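Local coordinates for japanin (Rhipicephalus appendiculatus, PDB 4BOE), which binds cholesterol in a lipocalin pocket and modulates the host immune response, blocking the differentiation of dendritic cells from monocytes, at residues A[15-20]-A[140-145]; A[23-28]-A[48-53]; A[30-35]-A[44-49]. All coordinates share one frame; numbering follows the deposited sequence.

Contact 1: residues A[15-20]-A[140-145]; sequences AGHSSK and DPVPVP. With CLR (cholesterol), chain C.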
loop_
_atom_site.group_PDB
_atom_site.type_symbol
_atom_site.label_atom_id
_atom_site.label_comp_id
_atom_site.label_asym_id
_atom_site.label_seq_id
_atom_site.Cartn_x
_atom_site.Cartn_y
_atom_site.Cartn_z
ATOM N N ALA A 15 -5.925 -2.633 0.605
ATOM C CA ALA A 15 -7.361 -2.941 0.657
ATOM C C ALA A 15 -8.009 -2.899 -0.722
ATOM O O ALA A 15 -9.092 -3.430 -0.901
ATOM C CB ALA A 15 -8.053 -1.953 1.576
ATOM N N GLY A 16 -7.375 -2.263 -1.693
ATOM C CA GLY A 16 -7.958 -2.158 -3.020
ATOM C C GLY A 16 -6.931 -1.644 -3.993
ATOM O O GLY A 16 -6.013 -0.959 -3.579
ATOM N N HIS A 17 -7.078 -1.988 -5.278
ATOM C CA HIS A 17 -6.197 -1.512 -6.333
ATOM C C HIS A 17 -6.869 -1.596 -7.693
ATOM O O HIS A 17 -7.881 -2.266 -7.829
ATOM C CB HIS A 17 -4.861 -2.260 -6.354
ATOM C CG HIS A 17 -5.008 -3.736 -6.573
ATOM N ND1 HIS A 17 -5.098 -4.278 -7.844
ATOM C CD2 HIS A 17 -5.088 -4.738 -5.670
ATOM C CE1 HIS A 17 -5.256 -5.575 -7.665
ATOM N NE2 HIS A 17 -5.286 -5.886 -6.372
ATOM N N SER A 18 -6.288 -0.945 -8.694
ATOM C CA SER A 18 -6.762 -1.016 -10.091
ATOM C C SER A 18 -6.366 -2.392 -10.647
ATOM O O SER A 18 -5.261 -2.841 -10.350
ATOM C CB SER A 18 -6.083 0.064 -10.940
ATOM O OG SER A 18 -6.449 1.358 -10.517
ATOM N N SER A 19 -7.267 -3.082 -11.374
ATOM C CA SER A 19 -6.986 -4.445 -11.922
ATOM C C SER A 19 -5.677 -4.578 -12.681
ATOM O O SER A 19 -5.019 -5.596 -12.573
ATOM C CB SER A 19 -8.123 -4.927 -12.826
ATOM O OG SER A 19 -8.182 -4.079 -13.957
ATOM N N LYS A 20 -5.292 -3.567 -13.441
ATOM C CA LYS A 20 -4.048 -3.585 -14.229
ATOM C C LYS A 20 -2.786 -3.879 -13.380
ATOM O O LYS A 20 -1.805 -4.410 -13.911
ATOM C CB LYS A 20 -3.890 -2.232 -14.957
ATOM C CG LYS A 20 -2.582 -2.033 -15.712
ATOM C CD LYS A 20 -2.607 -0.779 -16.584
ATOM C CE LYS A 20 -1.368 -0.658 -17.443
ATOM N NZ LYS A 20 -0.873 0.744 -17.508
ATOM N N ASP A 140 -11.091 0.558 -12.889
ATOM C CA ASP A 140 -11.144 -0.904 -12.687
ATOM C C ASP A 140 -10.824 -1.320 -11.248
ATOM O O ASP A 140 -9.932 -2.139 -11.030
ATOM C CB ASP A 140 -10.163 -1.593 -13.644
ATOM C CG ASP A 140 -10.219 -1.137 -15.092
ATOM O OD1 ASP A 140 -11.342 -1.077 -15.660
ATOM O OD2 ASP A 140 -9.146 -0.830 -15.659
ATOM N N PRO A 141 -11.516 -0.718 -10.263
ATOM C CA PRO A 141 -11.258 -1.005 -8.853
ATOM C C PRO A 141 -11.477 -2.503 -8.486
ATOM O O PRO A 141 -12.502 -3.089 -8.858
ATOM C CB PRO A 141 -12.246 -0.075 -8.132
ATOM C CG PRO A 141 -13.360 0.076 -9.079
ATOM C CD PRO A 141 -12.841 -0.094 -10.452
ATOM N N VAL A 142 -10.474 -3.111 -7.839
ATOM C CA VAL A 142 -10.489 -4.477 -7.333
ATOM C C VAL A 142 -10.357 -4.386 -5.801
ATOM O O VAL A 142 -9.277 -4.025 -5.323
ATOM C CB VAL A 142 -9.337 -5.329 -7.918
ATOM C CG1 VAL A 142 -9.291 -6.699 -7.256
ATOM C CG2 VAL A 142 -9.461 -5.472 -9.427
ATOM N N PRO A 143 -11.400 -4.780 -5.031
ATOM C CA PRO A 143 -11.238 -4.825 -3.574
ATOM C C PRO A 143 -10.392 -6.064 -3.178
ATOM O O PRO A 143 -10.422 -7.082 -3.868
ATOM C CB PRO A 143 -12.681 -4.924 -3.051
ATOM C CG PRO A 143 -13.420 -5.689 -4.159
ATOM C CD PRO A 143 -12.674 -5.414 -5.462
ATOM N N VAL A 144 -9.611 -5.956 -2.104
ATOM C CA VAL A 144 -8.820 -7.079 -1.607
ATOM C C VAL A 144 -9.698 -7.642 -0.459
ATOM O O VAL A 144 -9.867 -6.956 0.537
ATOM C CB VAL A 144 -7.397 -6.674 -1.123
ATOM C CG1 VAL A 144 -6.656 -7.883 -0.519
ATOM C CG2 VAL A 144 -6.581 -6.065 -2.269
ATOM N N PRO A 145 -10.282 -8.842 -0.602
ATOM C CA PRO A 145 -11.127 -9.380 0.478
ATOM C C PRO A 145 -10.353 -9.712 1.750
ATOM O O PRO A 145 -9.183 -10.062 1.690
ATOM C CB PRO A 145 -11.738 -10.638 -0.130
ATOM C CG PRO A 145 -10.747 -11.094 -1.155
ATOM C CD PRO A 145 -9.957 -9.883 -1.604
HETATM C C1 CLR C . 0.832 -6.010 -5.051
HETATM C C2 CLR C . 0.092 -7.160 -5.730
HETATM C C3 CLR C . -1.337 -6.782 -6.058
HETATM C C4 CLR C . -1.369 -5.536 -6.920
HETATM C C5 CLR C . -0.562 -4.395 -6.339
HETATM C C6 CLR C . -1.094 -3.183 -6.241
HETATM C C7 CLR C . -0.401 -1.980 -5.684
HETATM C C8 CLR C . 1.109 -2.166 -5.593
HETATM C C9 CLR C . 1.424 -3.562 -5.008
HETATM C C10 CLR C . 0.865 -4.723 -5.891
HETATM C C11 CLR C . 2.919 -3.722 -4.676
HETATM C C12 CLR C . 3.488 -2.574 -3.842
HETATM C C13 CLR C . 3.243 -1.195 -4.480
HETATM C C14 CLR C . 1.721 -1.083 -4.709
HETATM C C15 CLR C . 1.522 0.393 -5.076
HETATM C C16 CLR C . 2.492 1.111 -4.137
HETATM C C17 CLR C . 3.438 0.030 -3.556
HETATM C C18 CLR C . 4.059 -1.051 -5.782
HETATM C C19 CLR C . 1.723 -4.966 -7.153
HETATM C C20 CLR C . 4.857 0.567 -3.291
HETATM C C21 CLR C . 5.796 -0.490 -2.692
HETATM C C22 CLR C . 4.815 1.824 -2.403
HETATM C C23 CLR C . 3.935 1.747 -1.132
HETATM C C24 CLR C . 3.987 3.016 -0.334
HETATM C C25 CLR C . 3.037 3.236 0.824
HETATM C C26 CLR C . 1.974 2.227 1.175
HETATM C C27 CLR C . 3.606 3.942 2.029
HETATM O O1 CLR C . -1.938 -7.853 -6.798
HETATM O O HOH W 1 -6.662 -0.917 -14.270
#
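The first barrel strand of this lipocalin, 12-18, is joined antiparallel by the short strand 141-143, which follows helix 128-137. H17 and V142 form the hydrogen-bonded pair: H17 N donates to V142 O at 3.0 Å, and V142 N to H17 O at 2.7 Å, nearly along the C=O axis. V144 N donates to A15 O at one end, and S19 N to D140 O at the other. On its other edge strand 12-18 carries a classic beta bulge, A15 and G16 sharing L116 as partner. The H17 ring stands in the crowded chi1 position, between the backbone N and carbonyl carbon (60°). H17 ND1 donates almost straight to S18 O (2.9 Å, 171°), which fixes the ring's rotation. Cholesterol C4 lies 3.8 Å above the centre of one face of the H17 ring. V142 CB sits over the opposite face, toward the rim, and V144 CG2 meets the edge at H17 CD2, 3.9 Å away. An alanine in place of H17 has no ring to lie against cholesterol C4 and no ND1 for S18 O, which would probably loosen the sterol's fit here. Water 1 bridges K20 N and D140 OD2, which also has a salt bridge to R111. S19 CB packs on V142 CG2 (3.7 Å). A strand added to the first barrel strand after the C-terminal helix is characteristic of the lipocalin fold.

Contact 2: residues A[23-28]-A[48-53]; sequences ERNVGC and VFTFDT. With CLR (cholesterol), chain C.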
loop_
_atom_site.group_PDB
_atom_site.type_symbol
_atom_site.label_atom_id
_atom_site.label_comp_id
_atom_site.label_asym_id
_atom_site.label_seq_id
_atom_site.Cartn_x
_atom_site.Cartn_y
_atom_site.Cartn_z
ATOM N N GLU A 23 -1.062 -8.840 -9.500
ATOM C CA GLU A 23 0.002 -9.851 -9.571
ATOM C C GLU A 23 -0.601 -11.158 -9.086
ATOM O O GLU A 23 -1.036 -11.259 -7.934
ATOM C CB GLU A 23 1.197 -9.497 -8.673
ATOM C CG GLU A 23 1.975 -8.285 -9.144
ATOM C CD GLU A 23 2.804 -8.460 -10.404
ATOM O OE1 GLU A 23 2.923 -9.607 -10.898
ATOM O OE2 GLU A 23 3.343 -7.439 -10.895
ATOM N N ARG A 24 -0.628 -12.157 -9.968
ATOM C CA ARG A 24 -1.186 -13.483 -9.667
ATOM C C ARG A 24 -0.326 -14.134 -8.576
ATOM O O ARG A 24 0.881 -13.973 -8.586
ATOM C CB ARG A 24 -1.214 -14.369 -10.948
ATOM C CG ARG A 24 -2.319 -15.416 -10.953
ATOM C CD ARG A 24 -2.915 -15.600 -12.347
ATOM N NE ARG A 24 -4.037 -16.545 -12.354
ATOM C CZ ARG A 24 -4.798 -16.818 -13.414
ATOM N NH1 ARG A 24 -4.571 -16.217 -14.580
ATOM N NH2 ARG A 24 -5.794 -17.695 -13.317
ATOM N N ASN A 25 -0.965 -14.768 -7.609
ATOM C CA ASN A 25 -0.310 -15.481 -6.502
ATOM C C ASN A 25 0.285 -14.576 -5.423
ATOM O O ASN A 25 0.953 -15.094 -4.540
ATOM C CB ASN A 25 0.770 -16.476 -7.018
ATOM C CG ASN A 25 0.282 -17.352 -8.134
ATOM O OD1 ASN A 25 0.866 -17.390 -9.224
ATOM N ND2 ASN A 25 -0.749 -18.127 -7.853
ATOM N N VAL A 26 -0.008 -13.271 -5.436
ATOM C CA VAL A 26 0.485 -12.349 -4.417
ATOM C C VAL A 26 -0.665 -12.015 -3.470
ATOM O O VAL A 26 -1.718 -11.580 -3.912
ATOM C CB VAL A 26 1.167 -11.113 -5.015
ATOM C CG1 VAL A 26 1.549 -10.115 -3.915
ATOM C CG2 VAL A 26 2.403 -11.534 -5.793
ATOM N N GLY A 27 -0.492 -12.275 -2.187
ATOM C CA GLY A 27 -1.545 -11.986 -1.203
ATOM C C GLY A 27 -0.965 -11.401 0.048
ATOM O O GLY A 27 0.243 -11.252 0.141
ATOM N N CYS A 28 -1.828 -11.071 1.010
ATOM C CA CYS A 28 -1.458 -10.543 2.325
ATOM C C CYS A 28 -0.493 -9.327 2.216
ATOM O O CYS A 28 0.424 -9.227 3.022
ATOM C CB CYS A 28 -0.857 -11.663 3.185
ATOM S SG CYS A 28 -1.851 -13.199 3.264
ATOM N N VAL A 48 2.699 -12.667 0.712
ATOM C CA VAL A 48 2.861 -14.098 0.508
ATOM C C VAL A 48 2.794 -14.378 -1.006
ATOM O O VAL A 48 2.019 -13.767 -1.726
ATOM C CB VAL A 48 1.898 -15.015 1.333
ATOM C CG1 VAL A 48 2.045 -14.744 2.819
ATOM C CG2 VAL A 48 0.449 -14.868 0.907
ATOM N N PHE A 49 3.661 -15.252 -1.483
ATOM C CA PHE A 49 3.635 -15.748 -2.850
ATOM C C PHE A 49 3.140 -17.182 -2.675
ATOM O O PHE A 49 3.756 -17.955 -1.954
ATOM C CB PHE A 49 5.003 -15.654 -3.508
ATOM C CG PHE A 49 4.936 -15.994 -4.972
ATOM C CD1 PHE A 49 4.474 -15.067 -5.897
ATOM C CD2 PHE A 49 5.370 -17.231 -5.436
ATOM C CE1 PHE A 49 4.411 -15.391 -7.251
ATOM C CE2 PHE A 49 5.280 -17.561 -6.776
ATOM C CZ PHE A 49 4.814 -16.643 -7.681
ATOM N N THR A 50 1.968 -17.483 -3.181
ATOM C CA THR A 50 1.329 -18.756 -2.929
ATOM C C THR A 50 1.676 -19.893 -3.883
ATOM O O THR A 50 1.340 -21.021 -3.566
ATOM C CB THR A 50 -0.181 -18.581 -2.894
ATOM O OG1 THR A 50 -0.588 -17.900 -4.070
ATOM C CG2 THR A 50 -0.638 -17.825 -1.685
ATOM N N PHE A 51 2.372 -19.648 -4.977
ATOM C CA PHE A 51 2.668 -20.728 -5.904
ATOM C C PHE A 51 4.016 -21.412 -5.616
ATOM O O PHE A 51 5.066 -20.768 -5.672
ATOM C CB PHE A 51 2.592 -20.221 -7.350
ATOM C CG PHE A 51 2.644 -21.334 -8.350
ATOM C CD1 PHE A 51 1.501 -22.044 -8.674
ATOM C CD2 PHE A 51 3.840 -21.686 -8.960
ATOM C CE1 PHE A 51 1.544 -23.073 -9.612
ATOM C CE2 PHE A 51 3.882 -22.699 -9.908
ATOM C CZ PHE A 51 2.732 -23.385 -10.236
ATOM N N ASP A 52 3.958 -22.729 -5.324
ATOM C CA ASP A 52 5.110 -23.603 -5.092
ATOM C C ASP A 52 6.027 -23.120 -3.957
ATOM O O ASP A 52 7.250 -23.220 -4.007
ATOM C CB ASP A 52 5.857 -23.794 -6.412
ATOM C CG ASP A 52 6.605 -25.118 -6.566
ATOM O OD1 ASP A 52 6.517 -25.960 -5.650
ATOM O OD2 ASP A 52 7.219 -25.332 -7.637
ATOM N N THR A 53 5.409 -22.600 -2.922
ATOM C CA THR A 53 6.096 -22.039 -1.764
ATOM C C THR A 53 5.395 -22.589 -0.536
ATOM O O THR A 53 4.193 -22.817 -0.572
ATOM C CB THR A 53 6.012 -20.484 -1.834
ATOM O OG1 THR A 53 6.460 -20.022 -3.114
ATOM C CG2 THR A 53 6.858 -19.785 -0.793
HETATM C C1 CLR C . 0.832 -6.010 -5.051
HETATM C C2 CLR C . 0.092 -7.160 -5.730
HETATM C C3 CLR C . -1.337 -6.782 -6.058
HETATM C C4 CLR C . -1.369 -5.536 -6.920
HETATM C C5 CLR C . -0.562 -4.395 -6.339
HETATM C C6 CLR C . -1.094 -3.183 -6.241
HETATM C C7 CLR C . -0.401 -1.980 -5.684
HETATM C C8 CLR C . 1.109 -2.166 -5.593
HETATM C C9 CLR C . 1.424 -3.562 -5.008
HETATM C C10 CLR C . 0.865 -4.723 -5.891
HETATM C C11 CLR C . 2.919 -3.722 -4.676
HETATM C C12 CLR C . 3.488 -2.574 -3.842
HETATM C C13 CLR C . 3.243 -1.195 -4.480
HETATM C C14 CLR C . 1.721 -1.083 -4.709
HETATM C C15 CLR C . 1.522 0.393 -5.076
HETATM C C16 CLR C . 2.492 1.111 -4.137
HETATM C C17 CLR C . 3.438 0.030 -3.556
HETATM C C18 CLR C . 4.059 -1.051 -5.782
HETATM C C19 CLR C . 1.723 -4.966 -7.153
HETATM C C20 CLR C . 4.857 0.567 -3.291
HETATM C C21 CLR C . 5.796 -0.490 -2.692
HETATM C C22 CLR C . 4.815 1.824 -2.403
HETATM C C23 CLR C . 3.935 1.747 -1.132
HETATM C C24 CLR C . 3.987 3.016 -0.334
HETATM C C25 CLR C . 3.037 3.236 0.824
HETATM C C26 CLR C . 1.974 2.227 1.175
HETATM C C27 CLR C . 3.606 3.942 2.029
HETATM O O1 CLR C . -1.938 -7.853 -6.798
#
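G27 and V48 exchange two backbone hydrogen bonds: V48 N donates to G27 O at 2.9 Å, nearly straight at 173°, and G27 N to V48 O at 3.0 Å. Next along, N25 O takes two donors from T50. T50 N lies in the carbonyl plane of N25 O, 2.9 Å from it. T50 OG1 comes from above that plane, 3.2 Å from N25 O, set there by the crowded chi1 position (52°). At the start of 23-28, E23 N gives a straight hydrogen bond to cholesterol O1 (3.0 Å, 172°). A backbone N-H therefore reads the sterol hydroxyl, while E23 CB and CG lie against C2 and C19. E23 to V26 is a type II beta turn, closed by a weak bond from V26 N to E23 O, and N25 takes its positive phi. N25 CB sits over one face of the F49 ring, toward the rim, in a CH-pi contact. V26 splits its two methyls: CG2 meets the ring edge at F49 CD1 (4.1 Å), and CG1 touches cholesterol C2 (3.8 Å). V48 CG2 leans on C28 SG at 3.7 Å, and that sulfur forms the disulfide to C150 of the C-terminal tail. F51 CB lies beside the N25 amide. The contact closes the end of the hairpin of strands 26-37 and 40-49 that lies away from its connecting turn, and F49 and T53 reach on to Q59, at the start of strand 59-66.

Contact 3: residues A[30-35]-A[44-49]; sequences KTRYLN and SLIYVF. With NAG (2-acetamido-2-deoxy-beta-D-glucopyranose), chain K.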
loop_
_atom_site.group_PDB
_atom_site.type_symbol
_atom_site.label_atom_id
_atom_site.label_comp_id
_atom_site.label_asym_id
_atom_site.label_seq_id
_atom_site.Cartn_x
_atom_site.Cartn_y
_atom_site.Cartn_z
ATOM N N LYS A 30 1.134 -5.871 2.676
ATOM C CA LYS A 30 1.160 -4.903 3.763
ATOM C C LYS A 30 2.532 -4.251 3.882
ATOM O O LYS A 30 3.512 -4.730 3.325
ATOM C CB LYS A 30 0.761 -5.590 5.091
ATOM C CG LYS A 30 1.761 -6.590 5.613
ATOM C CD LYS A 30 1.363 -7.246 6.926
ATOM C CE LYS A 30 0.853 -8.631 6.747
ATOM N NZ LYS A 30 0.409 -9.263 8.021
ATOM N N THR A 31 2.598 -3.154 4.605
ATOM C CA THR A 31 3.860 -2.458 4.807
ATOM C C THR A 31 4.030 -2.084 6.285
ATOM O O THR A 31 3.139 -1.465 6.862
ATOM C CB THR A 31 4.054 -1.254 3.819
ATOM O OG1 THR A 31 5.186 -0.515 4.220
ATOM C CG2 THR A 31 2.917 -0.282 3.801
ATOM N N ARG A 32 5.177 -2.467 6.892
ATOM C CA ARG A 32 5.494 -2.122 8.274
ATOM C C ARG A 32 6.555 -1.046 8.294
ATOM O O ARG A 32 7.469 -1.039 7.472
ATOM C CB ARG A 32 5.989 -3.323 9.100
ATOM C CG ARG A 32 5.136 -4.557 9.052
ATOM C CD ARG A 32 5.511 -5.450 10.195
ATOM N NE ARG A 32 4.796 -6.726 10.161
ATOM C CZ ARG A 32 5.243 -7.851 9.615
ATOM N NH1 ARG A 32 6.436 -7.890 9.023
ATOM N NH2 ARG A 32 4.500 -8.949 9.649
ATOM N N TYR A 33 6.476 -0.187 9.299
ATOM C CA TYR A 33 7.437 0.864 9.545
ATOM C C TYR A 33 8.680 0.202 10.138
ATOM O O TYR A 33 8.552 -0.617 11.058
ATOM C CB TYR A 33 6.845 1.854 10.577
ATOM C CG TYR A 33 7.812 2.913 11.066
ATOM C CD1 TYR A 33 8.703 2.650 12.100
ATOM C CD2 TYR A 33 7.821 4.183 10.506
ATOM C CE1 TYR A 33 9.602 3.619 12.541
ATOM C CE2 TYR A 33 8.711 5.155 10.940
ATOM C CZ TYR A 33 9.558 4.887 12.003
ATOM O OH TYR A 33 10.414 5.861 12.448
ATOM N N LEU A 34 9.861 0.586 9.670
ATOM C CA LEU A 34 11.118 0.035 10.230
ATOM C C LEU A 34 11.891 1.116 10.960
ATOM O O LEU A 34 12.189 0.970 12.128
ATOM C CB LEU A 34 11.999 -0.604 9.154
ATOM C CG LEU A 34 11.330 -1.711 8.356
ATOM C CD1 LEU A 34 12.287 -2.267 7.341
ATOM C CD2 LEU A 34 10.797 -2.829 9.251
ATOM N N ASN A 35 12.181 2.214 10.303
ATOM C CA ASN A 35 12.918 3.280 10.978
ATOM C C ASN A 35 12.841 4.543 10.187
ATOM O O ASN A 35 12.194 4.585 9.140
ATOM C CB ASN A 35 14.408 2.850 11.226
ATOM C CG ASN A 35 15.261 2.585 10.013
ATOM O OD1 ASN A 35 15.370 3.436 9.117
ATOM N ND2 ASN A 35 15.925 1.408 10.013
ATOM N N SER A 44 9.060 -1.892 5.296
ATOM C CA SER A 44 9.130 -3.180 4.614
ATOM C C SER A 44 7.885 -3.361 3.748
ATOM O O SER A 44 6.867 -2.736 4.005
ATOM C CB SER A 44 9.192 -4.321 5.623
ATOM O OG SER A 44 7.997 -4.377 6.382
ATOM N N LEU A 45 7.986 -4.184 2.708
ATOM C CA LEU A 45 6.877 -4.605 1.888
ATOM C C LEU A 45 6.789 -6.101 2.155
ATOM O O LEU A 45 7.737 -6.816 1.894
ATOM C CB LEU A 45 7.114 -4.303 0.415
ATOM C CG LEU A 45 5.974 -4.701 -0.520
ATOM C CD1 LEU A 45 4.705 -3.902 -0.248
ATOM C CD2 LEU A 45 6.397 -4.502 -1.910
ATOM N N ILE A 46 5.705 -6.545 2.777
ATOM C CA ILE A 46 5.475 -7.917 3.183
ATOM C C ILE A 46 4.326 -8.497 2.348
ATOM O O ILE A 46 3.320 -7.834 2.121
ATOM C CB ILE A 46 5.126 -7.968 4.694
ATOM C CG1 ILE A 46 6.167 -7.268 5.580
ATOM C CG2 ILE A 46 4.889 -9.394 5.189
ATOM C CD1 ILE A 46 7.562 -7.832 5.476
ATOM N N TYR A 47 4.469 -9.744 1.927
ATOM C CA TYR A 47 3.418 -10.439 1.165
ATOM C C TYR A 47 3.665 -11.918 1.166
ATOM O O TYR A 47 4.708 -12.366 1.620
ATOM C CB TYR A 47 3.315 -9.904 -0.270
ATOM C CG TYR A 47 4.575 -10.028 -1.085
ATOM C CD1 TYR A 47 5.600 -9.100 -0.960
ATOM C CD2 TYR A 47 4.730 -11.053 -2.016
ATOM C CE1 TYR A 47 6.777 -9.216 -1.703
ATOM C CE2 TYR A 47 5.888 -11.174 -2.769
ATOM C CZ TYR A 47 6.905 -10.238 -2.629
ATOM O OH TYR A 47 8.063 -10.355 -3.358
ATOM N N VAL A 48 2.699 -12.667 0.712
ATOM C CA VAL A 48 2.861 -14.098 0.508
ATOM C C VAL A 48 2.794 -14.378 -1.006
ATOM O O VAL A 48 2.019 -13.767 -1.726
ATOM C CB VAL A 48 1.898 -15.015 1.333
ATOM C CG1 VAL A 48 2.045 -14.744 2.819
ATOM C CG2 VAL A 48 0.449 -14.868 0.907
ATOM N N PHE A 49 3.661 -15.252 -1.483
ATOM C CA PHE A 49 3.635 -15.748 -2.850
ATOM C C PHE A 49 3.140 -17.182 -2.675
ATOM O O PHE A 49 3.756 -17.955 -1.954
ATOM C CB PHE A 49 5.003 -15.654 -3.508
ATOM C CG PHE A 49 4.936 -15.994 -4.972
ATOM C CD1 PHE A 49 4.474 -15.067 -5.897
ATOM C CD2 PHE A 49 5.370 -17.231 -5.436
ATOM C CE1 PHE A 49 4.411 -15.391 -7.251
ATOM C CE2 PHE A 49 5.280 -17.561 -6.776
ATOM C CZ PHE A 49 4.814 -16.643 -7.681
HETATM C C1 NAG K . 16.858 1.024 8.994
HETATM C C2 NAG K . 18.217 0.713 9.619
HETATM C C3 NAG K . 19.201 0.437 8.483
HETATM C C4 NAG K . 18.723 -0.771 7.683
HETATM C C5 NAG K . 17.274 -0.574 7.234
HETATM C C6 NAG K . 16.666 -1.820 6.622
HETATM C C7 NAG K . 18.768 3.055 10.258
HETATM C C8 NAG K . 18.848 3.955 11.455
HETATM N N2 NAG K . 18.722 1.738 10.524
HETATM O O3 NAG K . 20.495 0.175 9.014
HETATM O O4 NAG K . 19.552 -0.974 6.543
HETATM O O5 NAG K . 16.443 -0.192 8.350
HETATM O O6 NAG K . 16.877 -2.978 7.421
HETATM O O7 NAG K . 18.742 3.498 9.111
HETATM O O HOH W 2 8.613 -6.210 8.566
#
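T31 turns OG1 anti to its backbone N (chi1 171°), and this carries the hydroxyl across to the facing strand. The setting is the beta hairpin 26-37/40-49 of the lipocalin barrel. T31 OG1 donates to S44 O at 2.8 Å, in the carbonyl plane, and is also hydrogen-bonded to R43 NE. S44 has OG in the crowded position (chi1 64°), beside R32 CB at 3.5 Å. R32 starts with CG anti to its carbonyl carbon, then runs extended to NE and swings its guanidinium toward I46. K30 and I46 form the regular hydrogen-bonded pair here: I46 N donates almost straight to K30 O at 2.9 Å, and K30 N to I46 O at 3.0 Å. S44 N also donates to R32 O (2.8 Å), whereas the bonds from R32 N to S44 are weak. On the face of K30, R32, S44 and I46, K30 CG rests on I46 CB. K30 then bends at chi3, and its NZ is hydrogen-bonded to C150 O. R32 NH1 lies close to I46 CG1 (3.5 Å), and water 2, in the guanidinium plane, links NH1 to S44 OG. T31 and L45, on the other face, touch cholesterol and F63, so this face lines the pocket. Farther along, a classic beta bulge sets L34 and N35 opposite the single residue T42. The N35 side chain carries a glycan, with ND2 bonded covalently to NAG C1 at 1.4 Å.

From the N terminus, the chain enters contact 1 on strand 12-18 and leaves it almost at once for 23-28. Strand 26-37 then carries contacts 2 and 3 in turn. After the hairpin turn, strand 40-49 meets them in reverse order. Contact 3 is thus the inner closure and contact 2 the outer one, and the two share V48 and F49. They also touch where V26 CG1 meets Y47 CD2. Contact 1 closes only when the chain returns at 140-145, so its loop encloses both. The sheet joins all three, since strands 12-18 and 26-37 are neighbours. Contacts 1 and 3 lie on opposite sides of the chain's centre. Cholesterol touches all three.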